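Aspartate aminotransferase, cytoplasmic (PDB 6JPK) transfers the amino group of L-aspartate to 2-oxoglutarate, giving oxaloacetate and L-glutamate, with pyridoxal 5'-phosphate as cofactor. Local coordinates at residues A82-L94 and L237-Q251. The protein carries 1 engineered substitution. Numbering follows the deposited sequence.
Sequences AAAEVLFRPNPHL and LNEFVKYNKDFFVCQ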
# COMPACT_ATOMS: atom_id res chain seq x y z
N ALA A 82 -6.20 13.27 13.48
CA ALA A 82 -5.15 14.27 13.65
C ALA A 82 -4.63 14.79 12.31
O ALA A 82 -4.28 15.97 12.18
CB ALA A 82 -3.99 13.69 14.46
N ALA A 83 -4.56 13.92 11.29
CA ALA A 83 -4.09 14.35 9.98
C ALA A 83 -5.02 15.40 9.38
O ALA A 83 -4.57 16.37 8.77
CB ALA A 83 -3.98 13.15 9.04
N ALA A 84 -6.34 15.20 9.55
CA ALA A 84 -7.31 16.20 9.10
C ALA A 84 -7.21 17.48 9.92
O ALA A 84 -7.33 18.58 9.38
CB ALA A 84 -8.72 15.61 9.20
N GLU A 85 -7.03 17.36 11.24
CA GLU A 85 -6.98 18.55 12.08
C GLU A 85 -5.81 19.46 11.68
O GLU A 85 -5.97 20.69 11.65
CB GLU A 85 -6.89 18.16 13.56
CG GLU A 85 -8.18 17.56 14.08
CD GLU A 85 -8.11 17.05 15.52
OE1 GLU A 85 -9.13 17.15 16.23
OE2 GLU A 85 -7.04 16.53 15.93
N VAL A 86 -4.65 18.88 11.37
CA VAL A 86 -3.50 19.74 11.08
C VAL A 86 -3.67 20.46 9.74
O VAL A 86 -3.13 21.56 9.54
CB VAL A 86 -2.18 18.95 11.16
CG1 VAL A 86 -2.04 17.99 9.98
CG2 VAL A 86 -0.96 19.91 11.23
N LEU A 87 -4.46 19.88 8.81
CA LEU A 87 -4.78 20.55 7.55
C LEU A 87 -5.71 21.74 7.75
O LEU A 87 -5.62 22.74 7.03
CB LEU A 87 -5.46 19.59 6.57
CG LEU A 87 -4.64 18.47 5.95
CD1 LEU A 87 -5.53 17.60 5.07
CD2 LEU A 87 -3.47 19.06 5.15
N PHE A 88 -6.64 21.63 8.70
CA PHE A 88 -7.77 22.54 8.84
C PHE A 88 -7.79 23.19 10.21
O PHE A 88 -8.85 23.37 10.82
CB PHE A 88 -9.09 21.81 8.58
CG PHE A 88 -9.25 21.29 7.15
CD1 PHE A 88 -9.31 22.18 6.08
CD2 PHE A 88 -9.33 19.94 6.89
CE1 PHE A 88 -9.45 21.72 4.77
CE2 PHE A 88 -9.47 19.47 5.58
CZ PHE A 88 -9.52 20.37 4.52
N ARG A 89 -6.62 23.59 10.72
CA ARG A 89 -6.60 24.26 12.01
C ARG A 89 -7.49 25.51 12.05
O ARG A 89 -8.18 25.70 13.07
CB ARG A 89 -5.15 24.58 12.42
CG ARG A 89 -4.22 23.34 12.45
CD ARG A 89 -3.18 23.36 13.59
NE ARG A 89 -2.11 24.32 13.34
CZ ARG A 89 -1.23 24.73 14.25
NH1 ARG A 89 -1.28 24.27 15.50
NH2 ARG A 89 -0.29 25.61 13.91
N PRO A 90 -7.56 26.35 11.00
CA PRO A 90 -8.53 27.46 11.04
C PRO A 90 -9.99 27.03 10.87
O PRO A 90 -10.87 27.89 10.99
CB PRO A 90 -8.11 28.34 9.85
CG PRO A 90 -6.69 27.92 9.53
CD PRO A 90 -6.67 26.46 9.84
N ASN A 91 -10.29 25.76 10.60
CA ASN A 91 -11.67 25.32 10.35
C ASN A 91 -11.99 24.04 11.11
O ASN A 91 -12.35 23.02 10.52
CB ASN A 91 -11.89 25.14 8.85
CG ASN A 91 -12.01 26.45 8.11
OD1 ASN A 91 -12.95 27.19 8.33
ND2 ASN A 91 -11.06 26.74 7.23
N PRO A 92 -11.89 24.06 12.45
CA PRO A 92 -12.16 22.83 13.22
C PRO A 92 -13.60 22.34 13.09
O PRO A 92 -13.85 21.16 13.39
CB PRO A 92 -11.83 23.24 14.66
CG PRO A 92 -12.05 24.74 14.69
CD PRO A 92 -11.61 25.21 13.33
N HIS A 93 -14.54 23.19 12.66
CA HIS A 93 -15.93 22.76 12.54
C HIS A 93 -16.11 21.66 11.49
O HIS A 93 -17.09 20.92 11.57
CB HIS A 93 -16.83 23.95 12.17
CG HIS A 93 -16.63 24.44 10.77
ND1 HIS A 93 -15.57 25.24 10.40
CD2 HIS A 93 -17.34 24.21 9.64
CE1 HIS A 93 -15.65 25.49 9.11
NE2 HIS A 93 -16.71 24.88 8.62
N LEU A 94 -15.20 21.55 10.52
CA LEU A 94 -15.32 20.47 9.54
C LEU A 94 -15.20 19.11 10.21
O LEU A 94 -15.92 18.16 9.84
CB LEU A 94 -14.25 20.60 8.44
CG LEU A 94 -14.27 21.88 7.61
CD1 LEU A 94 -13.00 21.96 6.74
CD2 LEU A 94 -15.54 21.97 6.75
N LEU A 237 -5.98 25.59 0.96
CA LEU A 237 -7.01 24.66 1.40
C LEU A 237 -8.07 25.35 2.24
O LEU A 237 -9.27 25.17 2.03
CB LEU A 237 -6.39 23.55 2.25
CG LEU A 237 -6.15 22.19 1.64
CD1 LEU A 237 -5.21 22.36 0.48
CD2 LEU A 237 -5.56 21.30 2.73
N ASN A 238 -7.63 26.11 3.24
CA ASN A 238 -8.57 26.71 4.17
C ASN A 238 -9.30 27.88 3.53
O ASN A 238 -10.44 28.18 3.91
CB ASN A 238 -7.84 27.13 5.44
CG ASN A 238 -7.52 25.92 6.32
OD1 ASN A 238 -8.40 25.39 7.00
ND2 ASN A 238 -6.29 25.46 6.26
N GLU A 239 -8.68 28.54 2.56
CA GLU A 239 -9.41 29.58 1.84
C GLU A 239 -10.54 28.98 1.02
O GLU A 239 -11.65 29.53 0.98
CB GLU A 239 -8.46 30.37 0.94
CG GLU A 239 -9.02 31.72 0.49
CD GLU A 239 -9.19 32.72 1.65
OE1 GLU A 239 -8.62 32.51 2.76
OE2 GLU A 239 -9.89 33.73 1.44
N PHE A 240 -10.29 27.82 0.40
CA PHE A 240 -11.31 27.20 -0.43
C PHE A 240 -12.51 26.75 0.41
O PHE A 240 -13.64 26.75 -0.10
CB PHE A 240 -10.72 26.02 -1.21
CG PHE A 240 -11.63 25.50 -2.29
CD1 PHE A 240 -11.78 26.20 -3.47
CD2 PHE A 240 -12.33 24.32 -2.12
CE1 PHE A 240 -12.63 25.74 -4.47
CE2 PHE A 240 -13.19 23.84 -3.12
CZ PHE A 240 -13.33 24.55 -4.29
N VAL A 241 -12.30 26.42 1.69
CA VAL A 241 -13.40 26.01 2.56
C VAL A 241 -14.49 27.07 2.61
O VAL A 241 -15.68 26.75 2.70
CB VAL A 241 -12.89 25.68 3.97
CG1 VAL A 241 -14.07 25.40 4.92
CG2 VAL A 241 -11.94 24.49 3.94
N LYS A 242 -14.11 28.35 2.53
CA LYS A 242 -15.06 29.45 2.60
C LYS A 242 -16.14 29.39 1.52
O LYS A 242 -17.20 29.98 1.69
CB LYS A 242 -14.33 30.79 2.47
CG LYS A 242 -13.24 31.00 3.50
CD LYS A 242 -12.55 32.35 3.28
CE LYS A 242 -11.58 32.67 4.41
NZ LYS A 242 -10.87 33.96 4.15
N TYR A 243 -15.87 28.70 0.41
CA TYR A 243 -16.81 28.69 -0.70
C TYR A 243 -17.89 27.62 -0.58
O TYR A 243 -18.80 27.60 -1.41
CB TYR A 243 -16.05 28.52 -2.02
CG TYR A 243 -15.02 29.60 -2.26
CD1 TYR A 243 -13.67 29.32 -2.16
CD2 TYR A 243 -15.40 30.90 -2.58
CE1 TYR A 243 -12.72 30.30 -2.36
CE2 TYR A 243 -14.45 31.88 -2.81
CZ TYR A 243 -13.11 31.57 -2.69
OH TYR A 243 -12.15 32.54 -2.89
N ASN A 244 -17.80 26.73 0.41
CA ASN A 244 -18.84 25.74 0.71
C ASN A 244 -19.13 24.84 -0.50
O ASN A 244 -20.29 24.61 -0.87
CB ASN A 244 -20.12 26.43 1.22
CG ASN A 244 -21.01 25.51 2.08
OD1 ASN A 244 -20.53 24.60 2.78
ND2 ASN A 244 -22.32 25.76 2.04
N LYS A 245 -18.07 24.35 -1.14
CA LYS A 245 -18.14 23.30 -2.16
C LYS A 245 -17.42 22.06 -1.63
O LYS A 245 -16.34 22.17 -1.06
CB LYS A 245 -17.50 23.75 -3.49
CG LYS A 245 -18.11 25.03 -4.08
CD LYS A 245 -19.24 24.75 -5.07
CE LYS A 245 -18.67 24.35 -6.43
NZ LYS A 245 -19.64 24.05 -7.54
N ASP A 246 -18.00 20.88 -1.80
CA ASP A 246 -17.24 19.71 -1.37
C ASP A 246 -16.03 19.52 -2.29
O ASP A 246 -16.03 19.95 -3.45
CB ASP A 246 -18.12 18.44 -1.29
CG ASP A 246 -19.08 18.24 -2.47
OD1 ASP A 246 -19.68 19.22 -2.96
OD2 ASP A 246 -19.29 17.06 -2.86
N PHE A 247 -14.96 18.94 -1.74
CA PHE A 247 -13.71 18.78 -2.48
C PHE A 247 -12.89 17.68 -1.82
O PHE A 247 -13.24 17.17 -0.75
CB PHE A 247 -12.93 20.11 -2.56
CG PHE A 247 -12.45 20.65 -1.21
CD1 PHE A 247 -13.33 21.27 -0.34
CD2 PHE A 247 -11.11 20.55 -0.85
CE1 PHE A 247 -12.89 21.78 0.90
CE2 PHE A 247 -10.66 21.05 0.38
CZ PHE A 247 -11.55 21.67 1.26
N PHE A 248 -11.76 17.33 -2.47
CA PHE A 248 -10.87 16.26 -2.04
C PHE A 248 -9.49 16.79 -1.70
O PHE A 248 -9.02 17.77 -2.29
CB PHE A 248 -10.71 15.17 -3.10
CG PHE A 248 -11.98 14.44 -3.43
CD1 PHE A 248 -12.93 15.01 -4.26
CD2 PHE A 248 -12.21 13.17 -2.91
CE1 PHE A 248 -14.10 14.33 -4.58
CE2 PHE A 248 -13.38 12.47 -3.23
CZ PHE A 248 -14.33 13.07 -4.05
N VAL A 249 -8.82 16.11 -0.77
CA VAL A 249 -7.45 16.44 -0.39
C VAL A 249 -6.64 15.15 -0.31
O VAL A 249 -7.06 14.19 0.35
CB VAL A 249 -7.38 17.19 0.96
CG1 VAL A 249 -5.93 17.57 1.27
CG2 VAL A 249 -8.29 18.42 0.96
N CYS A 250 -5.47 15.14 -0.95
CA CYS A 250 -4.52 14.03 -0.85
C CYS A 250 -3.28 14.51 -0.11
O CYS A 250 -2.58 15.41 -0.59
CB CYS A 250 -4.16 13.49 -2.23
SG CYS A 250 -5.59 13.04 -3.22
N GLN A 251 -2.99 13.90 1.04
CA GLN A 251 -2.03 14.41 2.01
C GLN A 251 -0.93 13.39 2.21
O GLN A 251 -1.21 12.20 2.39
CB GLN A 251 -2.72 14.72 3.33
CG GLN A 251 -1.84 15.09 4.50
CD GLN A 251 -2.66 15.21 5.79
OE1 GLN A 251 -3.63 14.47 5.97
NE2 GLN A 251 -2.31 16.15 6.66
O HOH W 1 -11.01 29.73 6.14
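In the large, cofactor-binding domain of this fold-type I aminotransferase, the C-terminal end of helix 77-87 and the turn after it pack on helix 235-241 and on strand 247-252 of the mixed central sheet, Leu87 against Leu237, Val249 and Gln251, and Phe88 against Leu237, Val241, Phe247 and Val249. The carboxamide of Asn238 joins the two helices. Its ND2 donates to Leu87 O at the end of helix 77-87 (2.9 Å), in the carbonyl plane, and also reaches Ser234 O. On the other branch, Asn238 OD1 takes the N-H of Asn91 ND2 on a lone pair (3.0 Å, 160° at the hydrogen), the two amides lying nearly coplanar, and the same oxygen sits at the edge of the Phe88 ring. With an alanine at Asn238, Leu87 O and Asn91 ND2 would probably lose these bonds, leaving the turn less firmly tied to helix 235-241. A water bridges Asn91 ND2 and Asn238 O. Val241 CG2 packs against Phe88 CE1 (3.8 Å) and Leu94 CD1, while Leu87 CD1 meets Val249 CG1. From the strand, Gln251 extends with CG anti to the backbone N (chi1 172°), carrying its amide to the helix backbone at Ala83. OE1 is hydrogen-bonded to His268 NE2, and NE2 donates to Ala83 O at 3.1 Å from above the carbonyl plane. Alongside, Gln251 NE2 lies 3.4 Å from Leu87 CG.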